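Local coordinates for protein FucU (Bifidobacterium longum subsp. infantis, PDB 3MVK) that probably interconverts alpha- and beta-L-fucose, as a mutarotase, and the pyranose and furanose forms of beta-D-ribose, at residues Ile8-Leu13 with Ile43-Asp48; Lys71-Met76 with Ala135-Gln140; Ala58-Phe63 with Gly94-His99. All coordinates share one frame; numbering follows the deposited sequence.

Interaction 1 (Ile8-Leu13 with Ile43-Asp48); sequences IIPPEL and IVVRMD
Pro10 and Leu13, at the start of helix 11-19, pack on Val45 and Met47 of strand 43-47, an outermost strand of the RbsD/FucU sheet within this chain, and so form a helix-on-sheet contact of an alpha/beta fold. No direct hydrogen bond joins the two segments; apolar side chains carry most of the contact. Pro10 is the N-cap residue, and its CB points toward the strand. Its CG lies 3.9 Å from Val45 CG1, the two side chains crossing obliquely, whereas its CD meets the selenium of selenomethionine Met47 tip to tip, with Pro10 CD to Met47 SE at 3.8 Å. Val45 CG1 stands anti to its backbone N (chi1 177°), and the same methyl also comes within 4.3 Å of Leu13 CB. The Met47 chain is bent twice. Chi2 (-86°) sets SE against the proline, and chi3 (-104°) swings CE round to Leu13 CD2, 3.7 Å away, where the two side chains cross at about a right angle. Leu13 and Met47 both also rest on Ile126 of the adjacent strand 124-128, and Met47 touches Ile55 of helix 52-60.

Strand alternation sends Val44 and Arg46 the other way. There the guanidinium of Arg46 grips Asp48 side-on through NE and NH2, while its NH1 pairs with Glu36. The oligomer reaches this region too, since Pro10 packs on Asp48 of a second subunit. At the margin the contact turns polar: the extended Glu12 side chain crosses Ile43, its OE2 3.5 Å from Ile43 CG2, and a water donates to both Glu12 OE1 (2.6 Å) and Val44 O (2.8 Å).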
ATOM      1  N   ILE G   8     -18.898   7.997  23.347  1.00 21.15           N
ATOM      2  CA  ILE G   8     -17.502   8.388  23.144  1.00 19.68           C
ATOM      3  C   ILE G   8     -16.670   7.387  22.322  1.00 18.76           C
ATOM      4  O   ILE G   8     -15.593   7.739  21.833  1.00 18.87           O
ATOM      5  CB  ILE G   8     -16.758   8.738  24.474  1.00 19.57           C
ATOM      6  CG1 ILE G   8     -16.522   7.484  25.311  1.00 20.51           C
ATOM      7  CG2 ILE G   8     -17.521   9.859  25.256  1.00 20.37           C
ATOM      8  CD1 ILE G   8     -15.523   7.742  26.455  1.00 21.88           C
ATOM      9  N   ILE G   9     -17.172   6.167  22.156  1.00 17.91           N
ATOM     10  CA  ILE G   9     -16.411   5.128  21.432  1.00 17.12           C
ATOM     11  C   ILE G   9     -16.525   5.352  19.908  1.00 16.52           C
ATOM     12  O   ILE G   9     -17.638   5.242  19.371  1.00 16.85           O
ATOM     13  CB  ILE G   9     -16.902   3.705  21.819  1.00 17.16           C
ATOM     14  CG1 ILE G   9     -16.676   3.459  23.330  1.00 17.34           C
ATOM     15  CG2 ILE G   9     -16.196   2.616  20.985  1.00 16.66           C
ATOM     16  CD1 ILE G   9     -17.294   2.173  23.853  1.00 21.10           C
ATOM     17  N   PRO G  10     -15.399   5.656  19.215  1.00 16.11           N
ATOM     18  CA  PRO G  10     -15.470   5.854  17.754  1.00 16.13           C
ATOM     19  C   PRO G  10     -15.686   4.510  17.032  1.00 16.11           C
ATOM     20  O   PRO G  10     -15.438   3.439  17.627  1.00 16.09           O
ATOM     21  CB  PRO G  10     -14.108   6.467  17.409  1.00 15.93           C
ATOM     22  CG  PRO G  10     -13.170   5.923  18.478  1.00 17.01           C
ATOM     23  CD  PRO G  10     -14.022   5.834  19.735  1.00 15.95           C
ATOM     24  N   PRO G  11     -16.158   4.550  15.770  1.00 15.72           N
ATOM     25  CA  PRO G  11     -16.484   3.294  15.079  1.00 16.08           C
ATOM     26  C   PRO G  11     -15.319   2.291  15.017  1.00 15.74           C
ATOM     27  O   PRO G  11     -15.562   1.108  15.196  1.00 14.85           O
ATOM     28  CB  PRO G  11     -16.886   3.759  13.675  1.00 15.92           C
ATOM     29  CG  PRO G  11     -17.457   5.173  13.923  1.00 15.15           C
ATOM     30  CD  PRO G  11     -16.541   5.735  14.980  1.00 15.52           C
ATOM     31  N   GLU G  12     -14.091   2.757  14.796  1.00 16.01           N
ATOM     32  CA  GLU G  12     -12.932   1.867  14.828  1.00 16.80           C
ATOM     33  C   GLU G  12     -12.740   1.143  16.153  1.00 16.54           C
ATOM     34  O   GLU G  12     -12.366  -0.031  16.176  1.00 16.76           O
ATOM     35  CB  GLU G  12     -11.661   2.623  14.487  1.00 17.51           C
ATOM     36  CG  GLU G  12     -10.435   1.708  14.544  1.00 21.94           C
ATOM     37  CD  GLU G  12      -9.167   2.386  14.114  1.00 28.14           C
ATOM     38  OE1 GLU G  12      -9.117   3.644  14.120  1.00 28.36           O
ATOM     39  OE2 GLU G  12      -8.215   1.635  13.787  1.00 29.95           O
ATOM     40  N   LEU G  13     -12.963   1.829  17.264  1.00 15.46           N
ATOM     41  CA  LEU G  13     -12.782   1.162  18.550  1.00 15.35           C
ATOM     42  C   LEU G  13     -13.906   0.135  18.783  1.00 15.34           C
ATOM     43  O   LEU G  13     -13.684  -0.925  19.371  1.00 15.23           O
ATOM     44  CB  LEU G  13     -12.701   2.183  19.694  1.00 15.71           C
ATOM     45  CG  LEU G  13     -12.450   1.612  21.086  1.00 15.51           C
ATOM     46  CD1 LEU G  13     -11.167   0.771  21.121  1.00 15.65           C
ATOM     47  CD2 LEU G  13     -12.352   2.798  22.054  1.00 16.92           C
ATOM     48  N   ILE G  43      -3.117  -1.767  17.096  1.00 17.69           N
ATOM     49  CA  ILE G  43      -4.025  -0.737  16.644  1.00 16.23           C
ATOM     50  C   ILE G  43      -4.048   0.391  17.687  1.00 16.05           C
ATOM     51  O   ILE G  43      -4.413   0.160  18.846  1.00 14.90           O
ATOM     52  CB  ILE G  43      -5.426  -1.321  16.454  1.00 17.10           C
ATOM     53  CG1 ILE G  43      -5.404  -2.429  15.381  1.00 17.60           C
ATOM     54  CG2 ILE G  43      -6.461  -0.231  16.134  1.00 17.42           C
ATOM     55  CD1 ILE G  43      -6.577  -3.426  15.476  1.00 19.37           C
ATOM     56  N   VAL G  44      -3.649   1.602  17.296  1.00 15.53           N
ATOM     57  CA  VAL G  44      -3.717   2.705  18.259  1.00 14.96           C
ATOM     58  C   VAL G  44      -4.920   3.601  17.965  1.00 15.10           C
ATOM     59  O   VAL G  44      -5.053   4.117  16.840  1.00 16.33           O
ATOM     60  CB  VAL G  44      -2.410   3.547  18.259  1.00 14.48           C
ATOM     61  CG1 VAL G  44      -2.502   4.711  19.280  1.00 16.80           C
ATOM     62  CG2 VAL G  44      -1.196   2.656  18.552  1.00 15.24           C
ATOM     63  N   VAL G  45      -5.804   3.778  18.938  1.00 13.68           N
ATOM     64  CA  VAL G  45      -6.947   4.664  18.760  1.00 14.25           C
ATOM     65  C   VAL G  45      -6.739   5.899  19.612  1.00 14.30           C
ATOM     66  O   VAL G  45      -6.516   5.776  20.805  1.00 13.69           O
ATOM     67  CB  VAL G  45      -8.267   3.940  19.164  1.00 14.10           C
ATOM     68  CG1 VAL G  45      -9.479   4.908  19.048  1.00 15.60           C
ATOM     69  CG2 VAL G  45      -8.480   2.673  18.306  1.00 15.02           C
ATOM     70  N   ARG G  46      -6.788   7.084  19.004  1.00 14.04           N
ATOM     71  CA  ARG G  46      -6.614   8.334  19.761  1.00 15.55           C
ATOM     72  C   ARG G  46      -7.887   8.681  20.499  1.00 16.66           C
ATOM     73  O   ARG G  46      -8.989   8.642  19.916  1.00 17.98           O
ATOM     74  CB  ARG G  46      -6.261   9.524  18.863  1.00 15.66           C
ATOM     75  CG  ARG G  46      -5.027   9.363  17.973  1.00 15.75           C
ATOM     76  CD  ARG G  46      -3.779   8.943  18.731  1.00 16.73           C
ATOM     77  NE  ARG G  46      -3.437   9.900  19.788  1.00 15.36           N
ATOM     78  CZ  ARG G  46      -2.261   9.927  20.397  1.00 14.33           C
ATOM     79  NH1 ARG G  46      -1.309   9.081  20.027  1.00 15.66           N
ATOM     80  NH2 ARG G  46      -2.038  10.806  21.376  1.00 16.96           N
HETATM   81  N   MSE G  47      -7.721   9.033  21.772  1.00 16.57           N
HETATM   82  CA  MSE G  47      -8.819   9.545  22.603  1.00 16.57           C
HETATM   83  C   MSE G  47      -8.321  10.688  23.472  1.00 16.45           C
HETATM   84  O   MSE G  47      -8.550  10.708  24.678  1.00 16.39           O
HETATM   85  CB  MSE G  47      -9.361   8.418  23.458  1.00 17.90           C
HETATM   86  CG  MSE G  47      -9.732   7.275  22.588  1.00 18.31           C
HETATM   87 SE   MSE G  47     -11.511   7.598  22.012  1.00 32.84          SE
HETATM   88  CE  MSE G  47     -11.829   6.224  23.368  1.00 12.15           C
ATOM     89  N   ASP G  48      -7.635  11.628  22.822  1.00 16.80           N
ATOM     90  CA  ASP G  48      -6.844  12.652  23.509  1.00 18.23           C
ATOM     91  C   ASP G  48      -7.673  13.555  24.390  1.00 18.67           C
ATOM     92  O   ASP G  48      -7.167  14.074  25.382  1.00 20.46           O
ATOM     93  CB  ASP G  48      -6.040  13.483  22.509  1.00 18.41           C
ATOM     94  CG  ASP G  48      -4.941  12.671  21.834  1.00 19.43           C
ATOM     95  OD1 ASP G  48      -5.261  11.827  20.980  1.00 20.63           O
ATOM     96  OD2 ASP G  48      -3.762  12.881  22.165  1.00 21.34           O
TER
HETATM   97  O   HOH W   1      -6.879   4.719  14.747  1.00 33.52           O

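Interaction 2 (Lys71-Met76 with Ala135-Gln140); sequences KPATLM and ANLILQ
Leu75 holds CG anti to its carbonyl carbon (chi1 -71°) and Leu137 holds CG anti to its backbone N (chi1 -169°); from these branch points Leu75 CD2 and Leu137 CD1 close to 3.7 Å, their side chains set at a slant to each other. They lie on one face of an antiparallel strand pair, 73-76 with 137-140, together with Ala73 and Leu139, whose CB and CD2 atoms respectively are 3.9 Å apart. Thr74 and Ile138 share the other face and form a hydrogen-bonded pair: Thr74 N gives to Ile138 O at 2.8 Å, and Ile138 N returns a nearly straight bond to Thr74 O (2.9 Å, 166° at the hydrogen). Gln140 N to Pro72 O, 2.8 Å, extends the pairing beyond strand 73-76. Between these bonds Ala73 CA lies 3.1 Å from Ile138 O in a CA-H...O contact.

Both strands are interior to the mixed sheet, with 107-110 bonded to the first and 25-29 to the second. The side chain of Gln140 turns away at its end to Asp66 and Gln25. Asn136 OD1 binds a glycerol, probably from crystallisation but possibly marking a pocket.

Beyond Thr74 a water takes over, accepting from Met76 N at 2.8 Å and donating to Asn136 O at 2.7 Å, which satisfies both backbone groups.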
ATOM      1  N   LYS G  71      -6.469 -11.553  38.067  1.00 21.62           N
ATOM      2  CA  LYS G  71      -6.252 -10.112  37.930  1.00 20.21           C
ATOM      3  C   LYS G  71      -6.216  -9.633  36.457  1.00 18.92           C
ATOM      4  O   LYS G  71      -5.144  -9.367  35.900  1.00 19.30           O
ATOM      5  CB  LYS G  71      -4.995  -9.694  38.694  1.00 20.55           C
ATOM      6  CG  LYS G  71      -5.052 -10.126  40.161  1.00 22.24           C
ATOM      7  CD  LYS G  71      -4.193  -9.257  41.058  1.00 25.20           C
ATOM      8  CE  LYS G  71      -4.158  -9.800  42.489  1.00 28.36           C
ATOM      9  NZ  LYS G  71      -5.346  -9.329  43.257  1.00 30.27           N
ATOM     10  N   PRO G  72      -7.408  -9.516  35.843  1.00 18.26           N
ATOM     11  CA  PRO G  72      -7.516  -9.160  34.406  1.00 17.51           C
ATOM     12  C   PRO G  72      -7.193  -7.688  34.087  1.00 17.44           C
ATOM     13  O   PRO G  72      -7.041  -7.338  32.900  1.00 16.82           O
ATOM     14  CB  PRO G  72      -8.989  -9.472  34.085  1.00 17.31           C
ATOM     15  CG  PRO G  72      -9.704  -9.318  35.390  1.00 17.95           C
ATOM     16  CD  PRO G  72      -8.725  -9.871  36.411  1.00 18.30           C
ATOM     17  N   ALA G  73      -7.076  -6.844  35.126  1.00 16.43           N
ATOM     18  CA  ALA G  73      -6.688  -5.439  34.961  1.00 16.07           C
ATOM     19  C   ALA G  73      -5.294  -5.225  35.544  1.00 16.36           C
ATOM     20  O   ALA G  73      -4.974  -5.776  36.596  1.00 16.67           O
ATOM     21  CB  ALA G  73      -7.716  -4.519  35.628  1.00 15.79           C
ATOM     22  N   THR G  74      -4.435  -4.483  34.845  1.00 15.45           N
ATOM     23  CA  THR G  74      -3.069  -4.313  35.344  1.00 15.32           C
ATOM     24  C   THR G  74      -2.674  -2.850  35.332  1.00 14.94           C
ATOM     25  O   THR G  74      -2.799  -2.182  34.301  1.00 14.27           O
ATOM     26  CB  THR G  74      -2.029  -5.109  34.489  1.00 14.96           C
ATOM     27  OG1 THR G  74      -2.469  -6.451  34.320  1.00 18.24           O
ATOM     28  CG2 THR G  74      -0.662  -5.126  35.142  1.00 15.72           C
ATOM     29  N   LEU G  75      -2.159  -2.383  36.479  1.00 15.11           N
ATOM     30  CA  LEU G  75      -1.578  -1.045  36.617  1.00 15.13           C
ATOM     31  C   LEU G  75      -0.061  -1.047  36.494  1.00 15.72           C
ATOM     32  O   LEU G  75       0.591  -2.083  36.617  1.00 16.43           O
ATOM     33  CB  LEU G  75      -1.945  -0.436  37.990  1.00 15.72           C
ATOM     34  CG  LEU G  75      -3.398  -0.028  38.196  1.00 14.86           C
ATOM     35  CD1 LEU G  75      -3.643   0.144  39.698  1.00 17.22           C
ATOM     36  CD2 LEU G  75      -3.779   1.245  37.444  1.00 17.41           C
HETATM   37  N   MSE G  76       0.491   0.130  36.247  1.00 15.46           N
HETATM   38  CA  MSE G  76       1.930   0.345  36.289  1.00 16.71           C
HETATM   39  C   MSE G  76       2.340   0.739  37.714  1.00 17.07           C
HETATM   40  O   MSE G  76       1.789   1.677  38.282  1.00 17.89           O
HETATM   41  CB  MSE G  76       2.318   1.468  35.327  1.00 16.54           C
HETATM   42  CG  MSE G  76       3.816   1.716  35.236  1.00 17.56           C
HETATM   43 SE   MSE G  76       4.279   3.247  34.172  1.00 25.84          SE
HETATM   44  CE  MSE G  76       4.275   2.382  32.396  1.00 12.84           C
ATOM     45  N   ALA G 135      -1.629   6.246  35.310  1.00 14.92           N
ATOM     46  CA  ALA G 135      -3.058   5.982  35.033  1.00 14.79           C
ATOM     47  C   ALA G 135      -3.241   4.992  33.879  1.00 14.40           C
ATOM     48  O   ALA G 135      -4.356   4.805  33.372  1.00 15.40           O
ATOM     49  CB  ALA G 135      -3.787   7.286  34.753  1.00 14.75           C
ATOM     50  N   ASN G 136      -2.154   4.347  33.477  1.00 14.10           N
ATOM     51  CA  ASN G 136      -2.228   3.285  32.454  1.00 14.25           C
ATOM     52  C   ASN G 136      -2.951   2.086  32.982  1.00 14.62           C
ATOM     53  O   ASN G 136      -2.800   1.753  34.157  1.00 14.82           O
ATOM     54  CB  ASN G 136      -0.826   2.864  32.040  1.00 14.26           C
ATOM     55  CG  ASN G 136       0.019   4.043  31.677  1.00 14.80           C
ATOM     56  OD1 ASN G 136       1.055   4.317  32.307  1.00 18.28           O
ATOM     57  ND2 ASN G 136      -0.402   4.749  30.685  1.00 11.55           N
ATOM     58  N   LEU G 137      -3.735   1.428  32.141  1.00 13.90           N
ATOM     59  CA  LEU G 137      -4.440   0.237  32.593  1.00 14.22           C
ATOM     60  C   LEU G 137      -4.551  -0.760  31.464  1.00 15.08           C
ATOM     61  O   LEU G 137      -5.095  -0.433  30.403  1.00 17.49           O
ATOM     62  CB  LEU G 137      -5.826   0.613  33.138  1.00 13.97           C
ATOM     63  CG  LEU G 137      -6.639  -0.444  33.896  1.00 16.00           C
ATOM     64  CD1 LEU G 137      -6.020  -0.779  35.253  1.00 15.39           C
ATOM     65  CD2 LEU G 137      -8.080   0.026  34.072  1.00 17.27           C
ATOM     66  N   ILE G 138      -4.003  -1.955  31.688  1.00 14.77           N
ATOM     67  CA  ILE G 138      -4.185  -3.088  30.745  1.00 15.34           C
ATOM     68  C   ILE G 138      -5.427  -3.866  31.140  1.00 15.18           C
ATOM     69  O   ILE G 138      -5.596  -4.184  32.319  1.00 15.74           O
ATOM     70  CB  ILE G 138      -2.973  -4.041  30.725  1.00 14.86           C
ATOM     71  CG1 ILE G 138      -1.658  -3.245  30.563  1.00 16.70           C
ATOM     72  CG2 ILE G 138      -3.134  -5.095  29.588  1.00 16.57           C
ATOM     73  CD1 ILE G 138      -0.351  -4.111  30.509  1.00 17.73           C
ATOM     74  N   LEU G 139      -6.295  -4.171  30.169  1.00 14.04           N
ATOM     75  CA  LEU G 139      -7.519  -4.944  30.417  1.00 14.52           C
ATOM     76  C   LEU G 139      -7.477  -6.206  29.575  1.00 14.45           C
ATOM     77  O   LEU G 139      -7.118  -6.129  28.394  1.00 15.41           O
ATOM     78  CB  LEU G 139      -8.749  -4.154  30.005  1.00 15.00           C
ATOM     79  CG  LEU G 139      -9.036  -2.855  30.765  1.00 15.02           C
ATOM     80  CD1 LEU G 139     -10.338  -2.285  30.244  1.00 18.44           C
ATOM     81  CD2 LEU G 139      -9.149  -3.162  32.263  1.00 17.86           C
ATOM     82  N   GLN G 140      -7.807  -7.350  30.174  1.00 15.23           N
ATOM     83  CA  GLN G 140      -7.847  -8.622  29.445  1.00 15.20           C
ATOM     84  C   GLN G 140      -9.287  -9.087  29.274  1.00 15.21           C
ATOM     85  O   GLN G 140     -10.053  -9.156  30.243  1.00 15.26           O
ATOM     86  CB  GLN G 140      -7.066  -9.706  30.195  1.00 15.78           C
ATOM     87  CG  GLN G 140      -6.960 -11.008  29.405  1.00 14.52           C
ATOM     88  CD  GLN G 140      -5.916 -11.923  29.992  1.00 17.16           C
ATOM     89  OE1 GLN G 140      -4.730 -11.575  30.044  1.00 18.74           O
ATOM     90  NE2 GLN G 140      -6.340 -13.107  30.434  1.00 18.77           N
TER
HETATM   91  O   HOH W   2      -4.209  -9.849  32.927  1.00 28.44           O
HETATM   92  O   HOH W   3      -0.834   2.597  35.722  1.00 14.53           O

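Interaction 3 (Ala58-Phe63 with Gly94-His99); sequences AILTVF and GLIKEH
Leu60 meets His99 with its first side-chain atom: CB lies against the imidazole, beside the place where the leucine's own carbonyl oxygen comes over one face of that ring, 3.4 Å above its plane and displaced toward the rim. From CB the chain rises to CG, which is anti to the carbonyl carbon (chi1 -66°) and acts as the branch point. CD1, the branch that makes the contact with the facing helix, continues the zigzag, anti to CA (chi2 175°), and this methyl abuts the backbone there. It stops 3.5 Å from Leu95 O and 3.9 Å from Ile96 CA. On the side-chain atoms its grip is lighter, with Leu60 CD1 to Leu95 CB at 4.3 Å and Leu60 CD1 to Ile96 CG1 at 4.2 Å.

The two segments take in the C-terminal parts of helices 52-60 and 88-97 and the residues that follow, and the helices are neighbours on one face of the central sheet in this alpha/beta fold. Ile59 reaches Leu139 of strand 137-140, and Ile96 reaches Ala73 of strand 73-76, so the helices sit over adjoining strands while the buried Leu60 bridges them, with the exposed His99 on its outer side.

Leu95 O lies at the edge of the imidazole, in the ring plane. Thr61 CA approaches the ring obliquely. The threonine side chain is engaged in its own turn: Thr61 OG1 donates to Ala58 O at 2.7 Å, and this carbonyl also accepts from Thr61 N at 3.2 Å.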
ATOM      1  N   ALA G  58     -16.790   3.539  29.846  1.00 18.21           N
ATOM      2  CA  ALA G  58     -17.396   3.243  28.569  1.00 18.10           C
ATOM      3  C   ALA G  58     -17.056   1.824  28.097  1.00 18.17           C
ATOM      4  O   ALA G  58     -17.932   1.074  27.649  1.00 18.50           O
ATOM      5  CB  ALA G  58     -16.980   4.296  27.535  1.00 18.43           C
ATOM      6  N   ILE G  59     -15.784   1.456  28.209  1.00 17.60           N
ATOM      7  CA  ILE G  59     -15.314   0.144  27.752  1.00 17.67           C
ATOM      8  C   ILE G  59     -16.009  -0.985  28.519  1.00 17.85           C
ATOM      9  O   ILE G  59     -16.442  -1.956  27.924  1.00 17.71           O
ATOM     10  CB  ILE G  59     -13.785   0.014  27.856  1.00 17.63           C
ATOM     11  CG1 ILE G  59     -13.133   0.844  26.752  1.00 18.33           C
ATOM     12  CG2 ILE G  59     -13.343  -1.470  27.754  1.00 18.24           C
ATOM     13  CD1 ILE G  59     -11.632   0.974  26.910  1.00 22.61           C
ATOM     14  N   LEU G  60     -16.121  -0.840  29.832  1.00 17.71           N
ATOM     15  CA  LEU G  60     -16.689  -1.894  30.659  1.00 18.81           C
ATOM     16  C   LEU G  60     -18.164  -2.170  30.351  1.00 19.51           C
ATOM     17  O   LEU G  60     -18.642  -3.279  30.615  1.00 20.18           O
ATOM     18  CB  LEU G  60     -16.484  -1.609  32.149  1.00 18.96           C
ATOM     19  CG  LEU G  60     -15.032  -1.614  32.641  1.00 18.87           C
ATOM     20  CD1 LEU G  60     -15.020  -1.194  34.089  1.00 19.33           C
ATOM     21  CD2 LEU G  60     -14.350  -2.964  32.452  1.00 19.35           C
ATOM     22  N   THR G  61     -18.867  -1.203  29.760  1.00 20.67           N
ATOM     23  CA  THR G  61     -20.246  -1.468  29.334  1.00 22.88           C
ATOM     24  C   THR G  61     -20.328  -2.513  28.206  1.00 23.53           C
ATOM     25  O   THR G  61     -21.365  -3.162  28.025  1.00 24.41           O
ATOM     26  CB  THR G  61     -21.000  -0.189  28.936  1.00 22.78           C
ATOM     27  OG1 THR G  61     -20.498   0.281  27.687  1.00 24.98           O
ATOM     28  CG2 THR G  61     -20.858   0.890  29.995  1.00 24.72           C
ATOM     29  N   VAL G  62     -19.242  -2.691  27.453  1.00 24.30           N
ATOM     30  CA  VAL G  62     -19.253  -3.626  26.330  1.00 24.01           C
ATOM     31  C   VAL G  62     -18.196  -4.735  26.375  1.00 24.06           C
ATOM     32  O   VAL G  62     -18.176  -5.620  25.518  1.00 25.75           O
ATOM     33  CB  VAL G  62     -19.184  -2.884  24.970  1.00 24.30           C
ATOM     34  CG1 VAL G  62     -20.418  -2.024  24.773  1.00 24.67           C
ATOM     35  CG2 VAL G  62     -17.911  -2.053  24.859  1.00 24.96           C
ATOM     36  N   PHE G  63     -17.349  -4.715  27.397  1.00 22.64           N
ATOM     37  CA  PHE G  63     -16.133  -5.523  27.414  1.00 21.67           C
ATOM     38  C   PHE G  63     -16.094  -6.287  28.725  1.00 21.28           C
ATOM     39  O   PHE G  63     -15.882  -5.689  29.793  1.00 22.02           O
ATOM     40  CB  PHE G  63     -14.932  -4.578  27.307  1.00 21.54           C
ATOM     41  CG  PHE G  63     -13.572  -5.244  27.220  1.00 20.39           C
ATOM     42  CD1 PHE G  63     -12.942  -5.404  25.979  1.00 19.18           C
ATOM     43  CD2 PHE G  63     -12.875  -5.595  28.365  1.00 20.37           C
ATOM     44  CE1 PHE G  63     -11.643  -5.962  25.879  1.00 18.92           C
ATOM     45  CE2 PHE G  63     -11.586  -6.158  28.288  1.00 18.97           C
ATOM     46  CZ  PHE G  63     -10.964  -6.336  27.042  1.00 19.94           C
ATOM     47  N   GLY G  94     -13.421   1.193  41.585  1.00 18.37           N
ATOM     48  CA  GLY G  94     -14.849   1.477  41.711  1.00 18.79           C
ATOM     49  C   GLY G  94     -15.563   1.166  40.415  1.00 19.31           C
ATOM     50  O   GLY G  94     -16.635   0.563  40.422  1.00 19.83           O
ATOM     51  N   LEU G  95     -14.957   1.561  39.297  1.00 18.54           N
ATOM     52  CA  LEU G  95     -15.588   1.321  37.999  1.00 18.68           C
ATOM     53  C   LEU G  95     -15.640  -0.164  37.667  1.00 18.53           C
ATOM     54  O   LEU G  95     -16.639  -0.651  37.109  1.00 19.77           O
ATOM     55  CB  LEU G  95     -14.885   2.123  36.885  1.00 18.12           C
ATOM     56  CG  LEU G  95     -15.045   3.652  36.984  1.00 18.98           C
ATOM     57  CD1 LEU G  95     -14.087   4.383  36.044  1.00 19.50           C
ATOM     58  CD2 LEU G  95     -16.459   4.143  36.755  1.00 19.84           C
ATOM     59  N   ILE G  96     -14.579  -0.883  38.006  1.00 18.58           N
ATOM     60  CA  ILE G  96     -14.550  -2.331  37.819  1.00 19.37           C
ATOM     61  C   ILE G  96     -15.588  -2.997  38.715  1.00 20.76           C
ATOM     62  O   ILE G  96     -16.303  -3.896  38.280  1.00 21.13           O
ATOM     63  CB  ILE G  96     -13.141  -2.897  38.060  1.00 19.42           C
ATOM     64  CG1 ILE G  96     -12.216  -2.434  36.921  1.00 19.71           C
ATOM     65  CG2 ILE G  96     -13.178  -4.436  38.244  1.00 19.57           C
ATOM     66  CD1 ILE G  96     -10.738  -2.734  37.122  1.00 20.66           C
ATOM     67  N   LYS G  97     -15.687  -2.535  39.960  1.00 22.00           N
ATOM     68  CA  LYS G  97     -16.605  -3.155  40.934  1.00 23.34           C
ATOM     69  C   LYS G  97     -18.053  -3.117  40.447  1.00 24.13           C
ATOM     70  O   LYS G  97     -18.845  -4.004  40.785  1.00 24.70           O
ATOM     71  CB  LYS G  97     -16.479  -2.481  42.301  1.00 22.81           C
ATOM     72  N   GLU G  98     -18.390  -2.098  39.654  1.00 25.19           N
ATOM     73  CA  GLU G  98     -19.731  -1.955  39.068  1.00 27.13           C
ATOM     74  C   GLU G  98     -20.094  -3.136  38.161  1.00 27.59           C
ATOM     75  O   GLU G  98     -21.278  -3.441  37.977  1.00 27.62           O
ATOM     76  CB  GLU G  98     -19.870  -0.619  38.322  1.00 27.48           C
ATOM     77  CG  GLU G  98     -19.782   0.592  39.262  1.00 31.03           C
ATOM     78  CD  GLU G  98     -19.955   1.953  38.587  1.00 35.66           C
ATOM     79  OE1 GLU G  98     -20.167   2.033  37.352  1.00 37.04           O
ATOM     80  OE2 GLU G  98     -19.876   2.966  39.323  1.00 39.03           O
ATOM     81  N   HIS G  99     -19.078  -3.800  37.610  1.00 27.49           N
ATOM     82  CA  HIS G  99     -19.280  -4.926  36.685  1.00 28.18           C
ATOM     83  C   HIS G  99     -18.793  -6.269  37.182  1.00 28.45           C
ATOM     84  O   HIS G  99     -19.243  -7.316  36.712  1.00 29.48           O
ATOM     85  CB  HIS G  99     -18.578  -4.627  35.368  1.00 28.25           C
ATOM     86  CG  HIS G  99     -19.281  -3.593  34.563  1.00 28.24           C
ATOM     87  ND1 HIS G  99     -18.970  -2.252  34.639  1.00 27.82           N
ATOM     88  CD2 HIS G  99     -20.337  -3.691  33.725  1.00 28.31           C
ATOM     89  CE1 HIS G  99     -19.779  -1.574  33.848  1.00 27.12           C
ATOM     90  NE2 HIS G  99     -20.623  -2.422  33.291  1.00 27.55           N
TER

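In the fold
From the N terminus, interaction 1 closes first, bringing the start of helix 11-19 back to strand 43-47 across a loop that holds strand 25-29. Helix 52-60 follows, and at its end interaction 3 opens; interaction 2 opens next at 71-76, before interaction 3 closes at 94-99, and itself closes only at 135-140. Interactions 2 and 3 therefore cross, binding sheet and helices by alternating segments, with Ile96 on Ala73 and Phe63 on Leu139. Interaction 1 joins interaction 3 through Ile8 on Ala58. Interactions 1 and 2 do not touch, their nearest atoms being about 10 Å apart, yet both reach the same sheet.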